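Local coordinates for 2,3-bisphosphoglycerate-independent phosphoglycerate mutase (Pyrococcus horikoshii, PDB 2ZKT), which probably interconverts 2-phosphoglycerate and 3-phosphoglycerate in glycolysis, without a bisphosphoglycerate cofactor, at residues Q56-S60 against D61-L65; G389-G393 against H394-P398. One frame throughout, in Å; residues are numbered along the deposited sequence.

Contact 1: Q56-S60 against D61-L65; sequences QPAGS and DTAHL. With ZN (zinc ion), chain G.
The turn in which G59 and S60 meet T62, A63 and H64 is the N-terminal end of helix 60-67, the helix start that carries the zinc-binding serine of this alkaline phosphatase-superfamily metalloenzyme. S60 OG stands off the helix and reaches the zinc ion at 2.6 Å, where D13, D346 and H347 supply the other protein ligands. A second zinc lies about 6 Å from the S60 side chain, consistent with the paired metal site of this superfamily.

G59 occupies the N-cap position, and its carbonyl oxygen takes two donors. A63 N donates to G59 O at 3.0 Å. The T62 hydroxyl comes from the flank, its OG1 3.1 Å from G59 O with a C=O...donor angle of 116°. For this the hydroxyl sits between the backbone N and the carbonyl carbon of T62 (chi1 59°), folded back over the turn.

The next carbonyl is gripped twice by one residue. H64 donates to S60 O from its backbone N, at 3.3 Å, and from the ring through ND1, the two arriving from opposite faces of the carbonyl plane. S60 O lies close to the imidazole plane, so this bond should restrain the rotation of the ring, which also meets H300. The pair of bonds probably helps to hold the S60 backbone, and with it the zinc-bound OG, in place.

Before the N-cap, A58 CB packs against A63 CB at 3.9 Å, while A58 O is bonded to H356, a ligand of the second zinc. D61 turns its carboxylate back along the helix start: OD2 is bonded to Y76, and T62 N meets D61 OD1 at 2.7 Å from above the carboxylate plane.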
loop_
_atom_site.group_PDB
_atom_site.type_symbol
_atom_site.label_atom_id
_atom_site.label_comp_id
_atom_site.label_asym_id
_atom_site.label_seq_id
_atom_site.Cartn_x
_atom_site.Cartn_y
_atom_site.Cartn_z
ATOM N N GLN B 56 -6.438 -26.872 1.397
ATOM C CA GLN B 56 -5.254 -27.719 1.582
ATOM C C GLN B 56 -3.925 -26.933 1.530
ATOM O O GLN B 56 -3.499 -26.482 0.464
ATOM C CB GLN B 56 -5.233 -28.823 0.524
ATOM C CG GLN B 56 -3.981 -29.690 0.554
ATOM C CD GLN B 56 -3.770 -30.389 1.894
ATOM O OE1 GLN B 56 -4.534 -31.275 2.274
ATOM N NE2 GLN B 56 -2.722 -29.987 2.613
ATOM N N PRO B 57 -3.249 -26.769 2.687
ATOM C CA PRO B 57 -1.974 -26.033 2.691
ATOM C C PRO B 57 -0.924 -26.793 1.876
ATOM O O PRO B 57 -0.823 -28.028 1.949
ATOM C CB PRO B 57 -1.591 -25.979 4.178
ATOM C CG PRO B 57 -2.903 -26.147 4.897
ATOM C CD PRO B 57 -3.621 -27.188 4.055
ATOM N N ALA B 58 -0.136 -26.046 1.108
ATOM C CA ALA B 58 0.919 -26.625 0.288
ATOM C C ALA B 58 2.292 -26.182 0.782
ATOM O O ALA B 58 2.485 -25.010 1.139
ATOM C CB ALA B 58 0.748 -26.185 -1.160
ATOM N N GLY B 59 3.240 -27.123 0.811
ATOM C CA GLY B 59 4.602 -26.777 1.194
ATOM C C GLY B 59 5.126 -25.957 0.020
ATOM O O GLY B 59 4.536 -25.986 -1.067
ATOM N N SER B 60 6.223 -25.228 0.210
ATOM C CA SER B 60 6.759 -24.397 -0.871
ATOM C C SER B 60 7.115 -25.181 -2.147
ATOM O O SER B 60 6.908 -24.690 -3.257
ATOM C CB SER B 60 7.995 -23.631 -0.379
ATOM O OG SER B 60 8.115 -22.378 -1.038
ATOM N N ASP B 61 7.650 -26.395 -1.988
ATOM C CA ASP B 61 8.045 -27.214 -3.143
ATOM C C ASP B 61 6.851 -27.723 -3.967
ATOM O O ASP B 61 6.832 -27.569 -5.196
ATOM C CB ASP B 61 8.933 -28.389 -2.680
ATOM C CG ASP B 61 8.323 -29.175 -1.521
ATOM O OD1 ASP B 61 7.265 -28.754 -0.992
ATOM O OD2 ASP B 61 8.911 -30.216 -1.133
ATOM N N THR B 62 5.861 -28.318 -3.295
ATOM C CA THR B 62 4.662 -28.834 -3.969
ATOM C C THR B 62 3.823 -27.695 -4.606
ATOM O O THR B 62 3.168 -27.888 -5.638
ATOM C CB THR B 62 3.753 -29.627 -2.975
ATOM O OG1 THR B 62 3.345 -28.766 -1.892
ATOM C CG2 THR B 62 4.505 -30.846 -2.407
ATOM N N ALA B 63 3.851 -26.510 -3.984
ATOM C CA ALA B 63 3.102 -25.360 -4.497
ATOM C C ALA B 63 3.702 -24.889 -5.816
ATOM O O ALA B 63 2.975 -24.467 -6.726
ATOM C CB ALA B 63 3.113 -24.202 -3.475
ATOM N N HIS B 64 5.032 -24.961 -5.920
ATOM C CA HIS B 64 5.705 -24.507 -7.136
ATOM C C HIS B 64 5.610 -25.531 -8.282
ATOM O O HIS B 64 5.618 -25.184 -9.456
ATOM C CB HIS B 64 7.172 -24.185 -6.810
ATOM C CG HIS B 64 7.302 -22.760 -6.318
ATOM N ND1 HIS B 64 7.394 -22.415 -5.007
ATOM C CD2 HIS B 64 7.359 -21.583 -7.085
ATOM C CE1 HIS B 64 7.519 -21.065 -4.987
ATOM N NE2 HIS B 64 7.502 -20.543 -6.220
ATOM N N LEU B 65 5.568 -26.839 -7.930
ATOM C CA LEU B 65 5.331 -27.816 -8.996
ATOM C C LEU B 65 3.986 -27.509 -9.649
ATOM O O LEU B 65 3.774 -27.630 -10.851
ATOM C CB LEU B 65 5.267 -29.234 -8.398
ATOM C CG LEU B 65 6.633 -29.903 -8.156
ATOM C CD1 LEU B 65 6.500 -31.160 -7.302
ATOM C CD2 LEU B 65 7.343 -30.359 -9.434
HETATM ZN ZN ZN G . 6.514 -20.449 -0.416
#

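Contact 2: G389-G393 against H394-P398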
loop_
_atom_site.group_PDB
_atom_site.type_symbol
_atom_site.label_atom_id
_atom_site.label_comp_id
_atom_site.label_asym_id
_atom_site.label_seq_id
_atom_site.Cartn_x
_atom_site.Cartn_y
_atom_site.Cartn_z
ATOM N N GLY B 389 -12.368 -16.626 -12.182
ATOM C CA GLY B 389 -13.034 -17.539 -11.265
ATOM C C GLY B 389 -12.033 -18.208 -10.330
ATOM O O GLY B 389 -10.895 -17.753 -10.196
ATOM N N ARG B 390 -12.454 -19.293 -9.681
ATOM C CA ARG B 390 -11.587 -20.028 -8.760
ATOM C C ARG B 390 -10.987 -21.221 -9.514
ATOM O O ARG B 390 -11.689 -22.189 -9.828
ATOM C CB ARG B 390 -12.390 -20.512 -7.546
ATOM C CG ARG B 390 -11.559 -21.285 -6.532
ATOM C CD ARG B 390 -12.286 -21.413 -5.191
ATOM N NE ARG B 390 -11.398 -21.935 -4.145
ATOM C CZ ARG B 390 -11.683 -21.940 -2.841
ATOM N NH1 ARG B 390 -12.841 -21.451 -2.392
ATOM N NH2 ARG B 390 -10.802 -22.437 -1.980
ATOM N N ILE B 391 -9.686 -21.143 -9.805
ATOM C CA ILE B 391 -8.984 -22.197 -10.547
ATOM C C ILE B 391 -7.875 -22.855 -9.709
ATOM O O ILE B 391 -7.648 -22.467 -8.551
ATOM C CB ILE B 391 -8.335 -21.601 -11.813
ATOM C CG1 ILE B 391 -7.233 -20.611 -11.414
ATOM C CG2 ILE B 391 -9.378 -20.871 -12.636
ATOM C CD1 ILE B 391 -6.681 -19.827 -12.587
ATOM N N ARG B 392 -7.198 -23.850 -10.291
ATOM C CA ARG B 392 -6.096 -24.547 -9.616
ATOM C C ARG B 392 -4.781 -23.881 -10.037
ATOM O O ARG B 392 -4.686 -23.264 -11.113
ATOM C CB ARG B 392 -6.034 -26.046 -10.003
ATOM C CG ARG B 392 -7.159 -26.922 -9.439
ATOM C CD ARG B 392 -7.150 -26.971 -7.909
ATOM N NE ARG B 392 -8.448 -27.415 -7.389
ATOM C CZ ARG B 392 -8.816 -28.690 -7.257
ATOM N NH1 ARG B 392 -7.974 -29.668 -7.591
ATOM N NH2 ARG B 392 -10.037 -28.985 -6.815
ATOM N N GLY B 393 -3.767 -24.030 -9.186
ATOM C CA GLY B 393 -2.469 -23.448 -9.475
ATOM C C GLY B 393 -1.888 -23.973 -10.775
ATOM O O GLY B 393 -1.223 -23.224 -11.490
ATOM N N HIS B 394 -2.141 -25.245 -11.096
ATOM C CA HIS B 394 -1.598 -25.818 -12.337
ATOM C C HIS B 394 -2.410 -25.438 -13.593
ATOM O O HIS B 394 -2.163 -25.923 -14.694
ATOM C CB HIS B 394 -1.416 -27.357 -12.207
ATOM C CG HIS B 394 -2.673 -28.074 -11.734
ATOM N ND1 HIS B 394 -3.801 -28.182 -12.483
ATOM C CD2 HIS B 394 -2.889 -28.723 -10.510
ATOM C CE1 HIS B 394 -4.674 -28.883 -11.728
ATOM N NE2 HIS B 394 -4.155 -29.219 -10.541
ATOM N N ASP B 395 -3.424 -24.569 -13.409
ATOM C CA ASP B 395 -4.158 -24.010 -14.548
ATOM C C ASP B 395 -3.484 -22.749 -15.112
ATOM O O ASP B 395 -3.761 -22.308 -16.221
ATOM C CB ASP B 395 -5.580 -23.678 -14.084
ATOM C CG ASP B 395 -6.358 -24.974 -13.878
ATOM O OD1 ASP B 395 -6.278 -25.837 -14.756
ATOM O OD2 ASP B 395 -7.025 -25.108 -12.854
ATOM N N ILE B 396 -2.625 -22.144 -14.260
ATOM C CA ILE B 396 -2.081 -20.817 -14.573
ATOM C C ILE B 396 -1.169 -20.820 -15.810
ATOM O O ILE B 396 -1.270 -19.982 -16.702
ATOM C CB ILE B 396 -1.290 -20.333 -13.350
ATOM C CG1 ILE B 396 -2.230 -20.082 -12.169
ATOM C CG2 ILE B 396 -0.586 -18.994 -13.671
ATOM C CD1 ILE B 396 -1.476 -19.599 -10.924
ATOM N N VAL B 397 -0.231 -21.763 -15.907
ATOM C CA VAL B 397 0.666 -21.797 -17.051
ATOM C C VAL B 397 -0.110 -22.060 -18.349
ATOM O O VAL B 397 0.089 -21.358 -19.351
ATOM C CB VAL B 397 1.793 -22.854 -16.836
ATOM C CG1 VAL B 397 2.535 -23.130 -18.152
ATOM C CG2 VAL B 397 2.779 -22.330 -15.769
ATOM N N PRO B 398 -1.015 -23.062 -18.348
ATOM C CA PRO B 398 -1.785 -23.341 -19.573
ATOM C C PRO B 398 -2.537 -22.101 -20.062
ATOM O O PRO B 398 -2.565 -21.803 -21.264
ATOM C CB PRO B 398 -2.734 -24.457 -19.141
ATOM C CG PRO B 398 -1.897 -25.233 -18.156
ATOM C CD PRO B 398 -1.259 -24.110 -17.326
HETATM O O HOH W 1 0.485 -23.417 -13.604
#
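R392 and D395 are joined by a reciprocal pair of hydrogen bonds. R392 N donates to D395 OD2 at 2.9 Å, using the anti lone pair of the carboxylate oxygen, and D395 N returns a bond to R392 O from above the carbonyl plane. The carboxylate reaches back because CG of D395 stands beside its own backbone N (chi1 -72°). Without the carboxylate, as with an alanine in its place, R392 N would probably lose this acceptor, leaving the turn to the backbone bond from D395 N. One residue on, I396 N donates to G393 O at 3.3 Å, and a water 2.7 Å from G393 O also accepts from V397 N.

Two further contacts are a CH-pi contact and an apolar one. CB of R392 lies over one face of the H394 imidazole, 3.8 Å from the ring centroid and offset toward the rim; the R392 side chain also touches K53 and P54. I391 CD1 approaches I396 CG1 more loosely, at 4.5 Å, and both isoleucines also rest on L363.

With its R392 O to D395 N bond, R392-D395 forms a type I beta-turn, the connection from edge strand 391-392 of the mixed sheet into helix 396-403.

From the N terminus, strand 45-50 runs into a loop that ends in contact 1, where the chain turns into helix 60-67. More than three hundred residues later, contact 2 carries strand 391-392 into helix 396-403. Each closes just a local turn; they follow in series, neither nesting nor crossing, with centres 14 Å apart and nearest atoms about 5 Å apart. The fold still couples them: strand 391-392 pairs with strand 45-50, R390 makes a salt bridge to D50, and H394 and I396 pack on S66 and I67, farther along the helix that contact 1 begins. Strand 45-50 and helix 60-67, before and after the loop of contact 1, thus both meet the segment of contact 2.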